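Local coordinates for protein aldehyde dehydrogenase 12 (PDB 6D97) that probably oxidises L-glutamate gamma-semialdehyde to glutamate with NAD as coenzyme, the last step of proline catabolism in plants, at residues Phe129-Ile134 with Ala147-Ser152; Ser138-Gln143 with Asn199-Ile204. All blocks are in the same frame, centred on the assembly; numbering follows the deposited sequence.

Contact 1: residues Phe129-Ile134 with Ala147-Ser152; sequences FFAKLI and AEVQVS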
ATOM      1  N   PHE A 129     -20.073  -1.618  33.527  1.00 34.54           N
ATOM      2  CA  PHE A 129     -20.940  -0.444  33.513  1.00 32.35           C
ATOM      3  C   PHE A 129     -21.579  -0.248  32.144  1.00 28.51           C
ATOM      4  O   PHE A 129     -22.801  -0.111  32.027  1.00 32.13           O
ATOM      5  CB  PHE A 129     -20.136   0.793  33.918  1.00 28.47           C
ATOM      6  CG  PHE A 129     -20.850   2.091  33.679  1.00 29.53           C
ATOM      7  CD1 PHE A 129     -21.709   2.610  34.632  1.00 27.59           C
ATOM      8  CD2 PHE A 129     -20.646   2.803  32.506  1.00 34.38           C
ATOM      9  CE1 PHE A 129     -22.365   3.808  34.419  1.00 27.77           C
ATOM     10  CE2 PHE A 129     -21.298   4.000  32.284  1.00 32.02           C
ATOM     11  CZ  PHE A 129     -22.159   4.506  33.244  1.00 26.96           C
ATOM     12  N   PHE A 130     -20.760  -0.250  31.090  1.00 24.60           N
ATOM     13  CA  PHE A 130     -21.288  -0.004  29.752  1.00 28.73           C
ATOM     14  C   PHE A 130     -22.129  -1.175  29.257  1.00 29.25           C
ATOM     15  O   PHE A 130     -23.144  -0.973  28.586  1.00 30.37           O
ATOM     16  CB  PHE A 130     -20.146   0.298  28.784  1.00 26.38           C
ATOM     17  CG  PHE A 130     -19.754   1.747  28.755  1.00 28.09           C
ATOM     18  CD1 PHE A 130     -20.589   2.689  28.173  1.00 27.42           C
ATOM     19  CD2 PHE A 130     -18.561   2.170  29.318  1.00 26.95           C
ATOM     20  CE1 PHE A 130     -20.238   4.022  28.142  1.00 28.18           C
ATOM     21  CE2 PHE A 130     -18.201   3.502  29.287  1.00 25.59           C
ATOM     22  CZ  PHE A 130     -19.042   4.429  28.702  1.00 33.15           C
ATOM     23  N   ALA A 131     -21.724  -2.407  29.578  1.00 29.39           N
ATOM     24  CA  ALA A 131     -22.522  -3.564  29.187  1.00 31.20           C
ATOM     25  C   ALA A 131     -23.905  -3.517  29.823  1.00 32.18           C
ATOM     26  O   ALA A 131     -24.914  -3.779  29.158  1.00 30.56           O
ATOM     27  CB  ALA A 131     -21.799  -4.853  29.569  1.00 24.46           C
ATOM     28  N   LYS A 132     -23.972  -3.175  31.112  1.00 28.43           N
ATOM     29  CA  LYS A 132     -25.261  -3.097  31.790  1.00 30.12           C
ATOM     30  C   LYS A 132     -26.097  -1.943  31.260  1.00 26.16           C
ATOM     31  O   LYS A 132     -27.307  -2.091  31.068  1.00 28.70           O
ATOM     32  CB  LYS A 132     -25.059  -2.953  33.296  1.00 27.20           C
ATOM     33  CG  LYS A 132     -25.377  -4.205  34.086  1.00 41.70           C
ATOM     34  CD  LYS A 132     -24.123  -4.772  34.714  1.00 48.61           C
ATOM     35  CE  LYS A 132     -24.457  -5.901  35.675  1.00 48.90           C
ATOM     36  NZ  LYS A 132     -23.462  -6.012  36.777  1.00 47.77           N
ATOM     37  N   LEU A 133     -25.476  -0.784  31.031  1.00 31.14           N
ATOM     38  CA  LEU A 133     -26.214   0.358  30.505  1.00 31.86           C
ATOM     39  C   LEU A 133     -26.782   0.058  29.124  1.00 32.57           C
ATOM     40  O   LEU A 133     -27.918   0.436  28.818  1.00 33.91           O
ATOM     41  CB  LEU A 133     -25.316   1.592  30.462  1.00 33.58           C
ATOM     42  CG  LEU A 133     -26.029   2.923  30.240  1.00 31.30           C
ATOM     43  CD1 LEU A 133     -27.142   3.110  31.242  1.00 26.95           C
ATOM     44  CD2 LEU A 133     -25.038   4.063  30.350  1.00 29.46           C
ATOM     45  N   ILE A 134     -25.998  -0.610  28.273  1.00 37.39           N
ATOM     46  CA  ILE A 134     -26.482  -1.022  26.956  1.00 36.84           C
ATOM     47  C   ILE A 134     -27.711  -1.907  27.103  1.00 33.26           C
ATOM     48  O   ILE A 134     -28.715  -1.740  26.399  1.00 36.00           O
ATOM     49  CB  ILE A 134     -25.364  -1.741  26.176  1.00 26.74           C
ATOM     50  CG1 ILE A 134     -24.308  -0.741  25.708  1.00 29.05           C
ATOM     51  CG2 ILE A 134     -25.932  -2.521  24.998  1.00 23.98           C
ATOM     52  CD1 ILE A 134     -23.063  -1.401  25.154  1.00 31.50           C
ATOM     53  N   ALA A 147     -19.772  -7.752  24.366  1.00 25.88           N
ATOM     54  CA  ALA A 147     -19.059  -7.821  23.094  1.00 31.65           C
ATOM     55  C   ALA A 147     -19.000  -6.458  22.424  1.00 34.06           C
ATOM     56  O   ALA A 147     -18.013  -6.127  21.756  1.00 34.68           O
ATOM     57  CB  ALA A 147     -19.720  -8.839  22.166  1.00 24.89           C
ATOM     58  N   GLU A 148     -20.049  -5.651  22.589  1.00 29.55           N
ATOM     59  CA  GLU A 148     -20.031  -4.300  22.042  1.00 26.30           C
ATOM     60  C   GLU A 148     -18.935  -3.465  22.690  1.00 26.93           C
ATOM     61  O   GLU A 148     -18.210  -2.736  22.003  1.00 31.80           O
ATOM     62  CB  GLU A 148     -21.395  -3.637  22.238  1.00 33.81           C
ATOM     63  CG  GLU A 148     -22.003  -3.073  20.971  1.00 40.59           C
ATOM     64  CD  GLU A 148     -23.206  -2.192  21.240  1.00 36.37           C
ATOM     65  OE1 GLU A 148     -23.085  -0.954  21.090  1.00 29.09           O
ATOM     66  OE2 GLU A 148     -24.272  -2.741  21.599  1.00 30.80           O
ATOM     67  N   VAL A 149     -18.788  -3.573  24.010  1.00 24.15           N
ATOM     68  CA  VAL A 149     -17.752  -2.811  24.696  1.00 29.82           C
ATOM     69  C   VAL A 149     -16.370  -3.335  24.328  1.00 35.65           C
ATOM     70  O   VAL A 149     -15.417  -2.560  24.180  1.00 34.42           O
ATOM     71  CB  VAL A 149     -17.983  -2.846  26.215  1.00 30.94           C
ATOM     72  CG1 VAL A 149     -17.143  -1.780  26.886  1.00 27.87           C
ATOM     73  CG2 VAL A 149     -19.455  -2.651  26.526  1.00 27.21           C
ATOM     74  N   GLN A 150     -16.237  -4.655  24.181  1.00 31.04           N
ATOM     75  CA  GLN A 150     -14.943  -5.241  23.850  1.00 29.60           C
ATOM     76  C   GLN A 150     -14.477  -4.798  22.468  1.00 31.21           C
ATOM     77  O   GLN A 150     -13.307  -4.441  22.280  1.00 31.88           O
ATOM     78  CB  GLN A 150     -15.025  -6.764  23.935  1.00 30.01           C
ATOM     79  CG  GLN A 150     -14.997  -7.299  25.355  1.00 39.08           C
ATOM     80  CD  GLN A 150     -15.451  -8.742  25.447  1.00 50.15           C
ATOM     81  OE1 GLN A 150     -16.225  -9.216  24.613  1.00 51.51           O
ATOM     82  NE2 GLN A 150     -14.967  -9.452  26.462  1.00 43.40           N
ATOM     83  N   VAL A 151     -15.380  -4.823  21.484  1.00 33.21           N
ATOM     84  CA  VAL A 151     -15.048  -4.318  20.154  1.00 32.60           C
ATOM     85  C   VAL A 151     -14.618  -2.861  20.237  1.00 30.15           C
ATOM     86  O   VAL A 151     -13.608  -2.455  19.648  1.00 28.50           O
ATOM     87  CB  VAL A 151     -16.239  -4.494  19.195  1.00 32.25           C
ATOM     88  CG1 VAL A 151     -16.003  -3.707  17.912  1.00 30.86           C
ATOM     89  CG2 VAL A 151     -16.473  -5.965  18.888  1.00 26.28           C
ATOM     90  N   SER A 152     -15.387  -2.051  20.969  1.00 22.22           N
ATOM     91  CA  SER A 152     -15.040  -0.645  21.148  1.00 19.03           C
ATOM     92  C   SER A 152     -13.663  -0.497  21.782  1.00 21.08           C
ATOM     93  O   SER A 152     -12.853   0.329  21.345  1.00 27.22           O
ATOM     94  CB  SER A 152     -16.102   0.049  22.003  1.00 19.61           C
ATOM     95  OG  SER A 152     -17.400  -0.205  21.501  1.00 26.83           O
TER
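Val149 turns its CG2 methyl into the side of segment 129-134, with CG1 a little farther off, against CB of Phe130, and the tight part of this buried contact is built around it. With CG1 anti to the backbone N (chi1 -165°), CG2 is left beside the N and lies 3.8 Å from CB of Phe130. The same CG2 sits 3.8 Å from the backbone N of Ala131, where a residue with only a methyl side chain leaves the main chain approachable. From further along the helix, CD1 of Ile134 closes in on Val149 CG2 at 4.1 Å. Phe130 gives only the base of its side chain here, its ring running on to Met234 and Leu237 of helix 229-240. The two segments belong to consecutive helices, 124-137 and 142-157, a steeply crossed, more antiparallel than parallel pair that precedes in sequence the Rossmann-type parallel sheet of the NAD-binding part of the aldehyde dehydrogenase fold. Their local axes run at 132° to each other and approach to 9.1 Å. Ile134 and Glu148 cross obliquely, the isoleucine laying CG2 3.8 Å from Glu148 OE2 and CD1 4.0 Å from Glu148 CB. The buried carboxylate is paid for by polar partners: Lys140 makes a salt bridge to OE2, and the backbone N atoms of Leu202 and Glu203 bond to OE1. An alanine in place of Glu148 removes these bonds with the carboxylate, which would probably loosen the start of helix 203-214. Packing gives way to a looser side where Gln150, exposed, turns from the partner helix and Lys132 reaches a salt bridge with Asp128. At the segment's C-terminal end, Ser152, itself buried, donates from OG to Glu148 O at 2.7 Å, from above the carbonyl plane.

Contact 2: residues Ser138-Gln143 with Asn199-Ile204; sequences SPKSYQ and NFPLEI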
ATOM      1  N   SER A 138     -31.076  -0.980  25.061  1.00 28.88           N
ATOM      2  CA  SER A 138     -31.158  -1.840  23.882  1.00 33.45           C
ATOM      3  C   SER A 138     -31.057  -3.281  24.364  1.00 30.85           C
ATOM      4  O   SER A 138     -29.976  -3.883  24.317  1.00 35.61           O
ATOM      5  CB  SER A 138     -30.071  -1.510  22.860  1.00 31.23           C
ATOM      6  OG  SER A 138     -30.186  -2.331  21.713  1.00 32.25           O
ATOM      7  N   PRO A 139     -32.168  -3.863  24.820  1.00 36.10           N
ATOM      8  CA  PRO A 139     -32.114  -5.141  25.544  1.00 36.83           C
ATOM      9  C   PRO A 139     -31.490  -6.261  24.725  1.00 34.00           C
ATOM     10  O   PRO A 139     -31.895  -6.537  23.592  1.00 34.47           O
ATOM     11  CB  PRO A 139     -33.589  -5.423  25.861  1.00 34.65           C
ATOM     12  CG  PRO A 139     -34.215  -4.063  25.893  1.00 33.82           C
ATOM     13  CD  PRO A 139     -33.524  -3.292  24.811  1.00 27.58           C
ATOM     14  N   LYS A 140     -30.485  -6.894  25.320  1.00 30.81           N
ATOM     15  CA  LYS A 140     -29.758  -8.016  24.746  1.00 34.32           C
ATOM     16  C   LYS A 140     -29.048  -8.703  25.903  1.00 34.77           C
ATOM     17  O   LYS A 140     -28.970  -8.163  27.009  1.00 39.48           O
ATOM     18  CB  LYS A 140     -28.772  -7.552  23.672  1.00 29.02           C
ATOM     19  CG  LYS A 140     -27.726  -6.586  24.196  1.00 26.82           C
ATOM     20  CD  LYS A 140     -26.769  -6.144  23.103  1.00 25.65           C
ATOM     21  CE  LYS A 140     -27.397  -5.097  22.193  1.00 25.26           C
ATOM     22  NZ  LYS A 140     -26.434  -4.573  21.181  1.00 39.95           N
ATOM     23  N   SER A 141     -28.535  -9.903  25.645  1.00 36.10           N
ATOM     24  CA  SER A 141     -27.866 -10.645  26.704  1.00 27.98           C
ATOM     25  C   SER A 141     -26.624  -9.892  27.180  1.00 27.02           C
ATOM     26  O   SER A 141     -26.085  -9.025  26.487  1.00 25.24           O
ATOM     27  CB  SER A 141     -27.483 -12.045  26.228  1.00 28.12           C
ATOM     28  OG  SER A 141     -26.339 -12.012  25.394  1.00 33.79           O
ATOM     29  N   TYR A 142     -26.179 -10.229  28.394  1.00 26.54           N
ATOM     30  CA  TYR A 142     -25.022  -9.551  28.971  1.00 31.53           C
ATOM     31  C   TYR A 142     -23.775  -9.754  28.120  1.00 34.38           C
ATOM     32  O   TYR A 142     -22.964  -8.834  27.968  1.00 43.54           O
ATOM     33  CB  TYR A 142     -24.774 -10.040  30.396  1.00 30.41           C
ATOM     34  CG  TYR A 142     -23.598  -9.367  31.074  1.00 33.14           C
ATOM     35  CD1 TYR A 142     -23.729  -8.108  31.642  1.00 35.07           C
ATOM     36  CD2 TYR A 142     -22.357  -9.986  31.141  1.00 35.45           C
ATOM     37  CE1 TYR A 142     -22.662  -7.487  32.262  1.00 42.73           C
ATOM     38  CE2 TYR A 142     -21.284  -9.372  31.761  1.00 44.57           C
ATOM     39  CZ  TYR A 142     -21.442  -8.125  32.320  1.00 42.78           C
ATOM     40  OH  TYR A 142     -20.369  -7.523  32.935  1.00 45.02           O
ATOM     41  N   GLN A 143     -23.602 -10.952  27.556  1.00 33.74           N
ATOM     42  CA  GLN A 143     -22.415 -11.215  26.751  1.00 32.80           C
ATOM     43  C   GLN A 143     -22.461 -10.458  25.428  1.00 35.70           C
ATOM     44  O   GLN A 143     -21.424  -9.995  24.936  1.00 31.95           O
ATOM     45  CB  GLN A 143     -22.262 -12.718  26.517  1.00 32.92           C
ATOM     46  CG  GLN A 143     -21.811 -13.485  27.754  1.00 48.48           C
ATOM     47  CD  GLN A 143     -21.548 -14.952  27.473  1.00 62.20           C
ATOM     48  OE1 GLN A 143     -22.195 -15.830  28.045  1.00 69.32           O
ATOM     49  NE2 GLN A 143     -20.593 -15.226  26.588  1.00 60.98           N
ATOM     50  N   ASN A 199     -29.757  -0.142  17.971  1.00 28.47           N
ATOM     51  CA  ASN A 199     -29.418  -1.513  18.341  1.00 36.49           C
ATOM     52  C   ASN A 199     -27.987  -1.664  18.848  1.00 40.98           C
ATOM     53  O   ASN A 199     -27.716  -2.574  19.638  1.00 47.45           O
ATOM     54  CB  ASN A 199     -29.682  -2.456  17.166  1.00 43.44           C
ATOM     55  CG  ASN A 199     -28.892  -2.094  15.932  1.00 45.31           C
ATOM     56  OD1 ASN A 199     -28.633  -0.922  15.661  1.00 40.89           O
ATOM     57  ND2 ASN A 199     -28.505  -3.108  15.169  1.00 46.52           N
ATOM     58  N   PHE A 200     -27.063  -0.798  18.433  1.00 30.06           N
ATOM     59  CA  PHE A 200     -25.698  -0.797  18.964  1.00 31.21           C
ATOM     60  C   PHE A 200     -25.420   0.585  19.541  1.00 37.79           C
ATOM     61  O   PHE A 200     -24.854   1.455  18.859  1.00 30.91           O
ATOM     62  CB  PHE A 200     -24.678  -1.182  17.895  1.00 30.31           C
ATOM     63  CG  PHE A 200     -24.740  -2.633  17.493  1.00 33.66           C
ATOM     64  CD1 PHE A 200     -24.126  -3.607  18.267  1.00 37.28           C
ATOM     65  CD2 PHE A 200     -25.417  -3.023  16.347  1.00 44.94           C
ATOM     66  CE1 PHE A 200     -24.184  -4.941  17.908  1.00 43.66           C
ATOM     67  CE2 PHE A 200     -25.476  -4.356  15.980  1.00 47.84           C
ATOM     68  CZ  PHE A 200     -24.861  -5.316  16.762  1.00 44.19           C
ATOM     69  N   PRO A 201     -25.794   0.829  20.801  1.00 30.67           N
ATOM     70  CA  PRO A 201     -25.714   2.192  21.350  1.00 21.44           C
ATOM     71  C   PRO A 201     -24.296   2.692  21.581  1.00 30.32           C
ATOM     72  O   PRO A 201     -24.123   3.889  21.845  1.00 30.55           O
ATOM     73  CB  PRO A 201     -26.479   2.081  22.679  1.00 21.95           C
ATOM     74  CG  PRO A 201     -27.221   0.773  22.616  1.00 27.46           C
ATOM     75  CD  PRO A 201     -26.388  -0.119  21.756  1.00 24.55           C
ATOM     76  N   LEU A 202     -23.285   1.831  21.504  1.00 24.77           N
ATOM     77  CA  LEU A 202     -21.904   2.235  21.734  1.00 20.14           C
ATOM     78  C   LEU A 202     -21.014   2.009  20.523  1.00 22.16           C
ATOM     79  O   LEU A 202     -20.338   2.940  20.072  1.00 27.79           O
ATOM     80  CB  LEU A 202     -21.329   1.482  22.944  1.00 25.11           C
ATOM     81  CG  LEU A 202     -19.863   1.786  23.264  1.00 29.11           C
ATOM     82  CD1 LEU A 202     -19.725   3.207  23.796  1.00 24.69           C
ATOM     83  CD2 LEU A 202     -19.304   0.782  24.255  1.00 32.02           C
ATOM     84  N   GLU A 203     -21.013   0.792  19.974  1.00 35.00           N
ATOM     85  CA  GLU A 203     -20.007   0.401  18.990  1.00 34.47           C
ATOM     86  C   GLU A 203     -20.080   1.259  17.733  1.00 24.90           C
ATOM     87  O   GLU A 203     -19.062   1.786  17.271  1.00 23.84           O
ATOM     88  CB  GLU A 203     -20.176  -1.077  18.638  1.00 34.74           C
ATOM     89  CG  GLU A 203     -19.189  -1.598  17.613  1.00 36.20           C
ATOM     90  CD  GLU A 203     -19.423  -3.062  17.292  1.00 47.97           C
ATOM     91  OE1 GLU A 203     -20.015  -3.769  18.135  1.00 49.74           O
ATOM     92  OE2 GLU A 203     -19.024  -3.506  16.197  1.00 55.71           O
ATOM     93  N   ILE A 204     -21.269   1.401  17.157  1.00 21.20           N
ATOM     94  CA  ILE A 204     -21.413   2.127  15.895  1.00 19.34           C
ATOM     95  C   ILE A 204     -21.097   3.608  16.092  1.00 23.52           C
ATOM     96  O   ILE A 204     -20.219   4.134  15.392  1.00 27.03           O
ATOM     97  CB  ILE A 204     -22.811   1.928  15.286  1.00 29.53           C
ATOM     98  CG1 ILE A 204     -23.031   0.464  14.902  1.00 24.52           C
ATOM     99  CG2 ILE A 204     -22.995   2.844  14.091  1.00 24.70           C
ATOM    100  CD1 ILE A 204     -24.435   0.174  14.428  1.00 27.17           C
TER
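Lys140 NZ is gripped twice: it donates to the backbone O of Asn199 at 2.8 Å and forms a salt bridge with Glu148 of helix 142-157. The acceptor carbonyl lies in the loop between strand 191-196 and helix 203-214, a beta-alpha turn of the Rossmann fold, so the lysine ties the link between helices 124-137 and 142-157 to the NAD-binding core. The donor approaches nearly along the C=O axis, at a C=O...N angle of 165°. To get there the lysine starts in the crowded position, CG between backbone N and carbonyl carbon (chi1 60°), and, otherwise extended, bends at chi3 (77°). A long, flexible amine suits this place, since it can span the gap while its charge is met by a carboxylate, which would probably keep it protonated. The aromatic ring of Phe200 crosses the lysine chain at about a right angle, with CD1 3.8 Å from Lys140 NZ. Ser138, the first residue to leave helical geometry after helix 124-137, sets OG anti to its backbone N and 3.2 Å from Asn199 O. The Asn199 side chain starts away from segment 138-143: ND2 bonds to Gln326 O, and the group lies about 6 Å from the bound NAD. Ser141 occupies the N-cap of helix 142-157, its OG capping Gln144 N and also hydrogen bonding to the C-terminal carboxylate of Thr547 in a second subunit. Apolar packing is supplied by Pro201, whose compact ring can lie close to a small serine without demanding a polar partner: its CG sits 3.7 Å from CB of Ser138.

Going from the N terminus, helix 124-137 leads through the short link 138-141 into helix 142-157, and contact 1 closes this local loop of 12 intervening residues. Contact 2 starts inside that loop and reaches across 55 residues, past strands 170-174, 180-187 and 191-196, to the start of helix 203-214. The segments therefore alternate along the chain and the two contacts cross, with centres about 7 Å apart. Helix 142-157 serves both, and Glu148 joins them directly. Together they bind helices 124-137 and 142-157 to one another and then to the turn that follows the central strand of the five-stranded parallel sheet, 191-196.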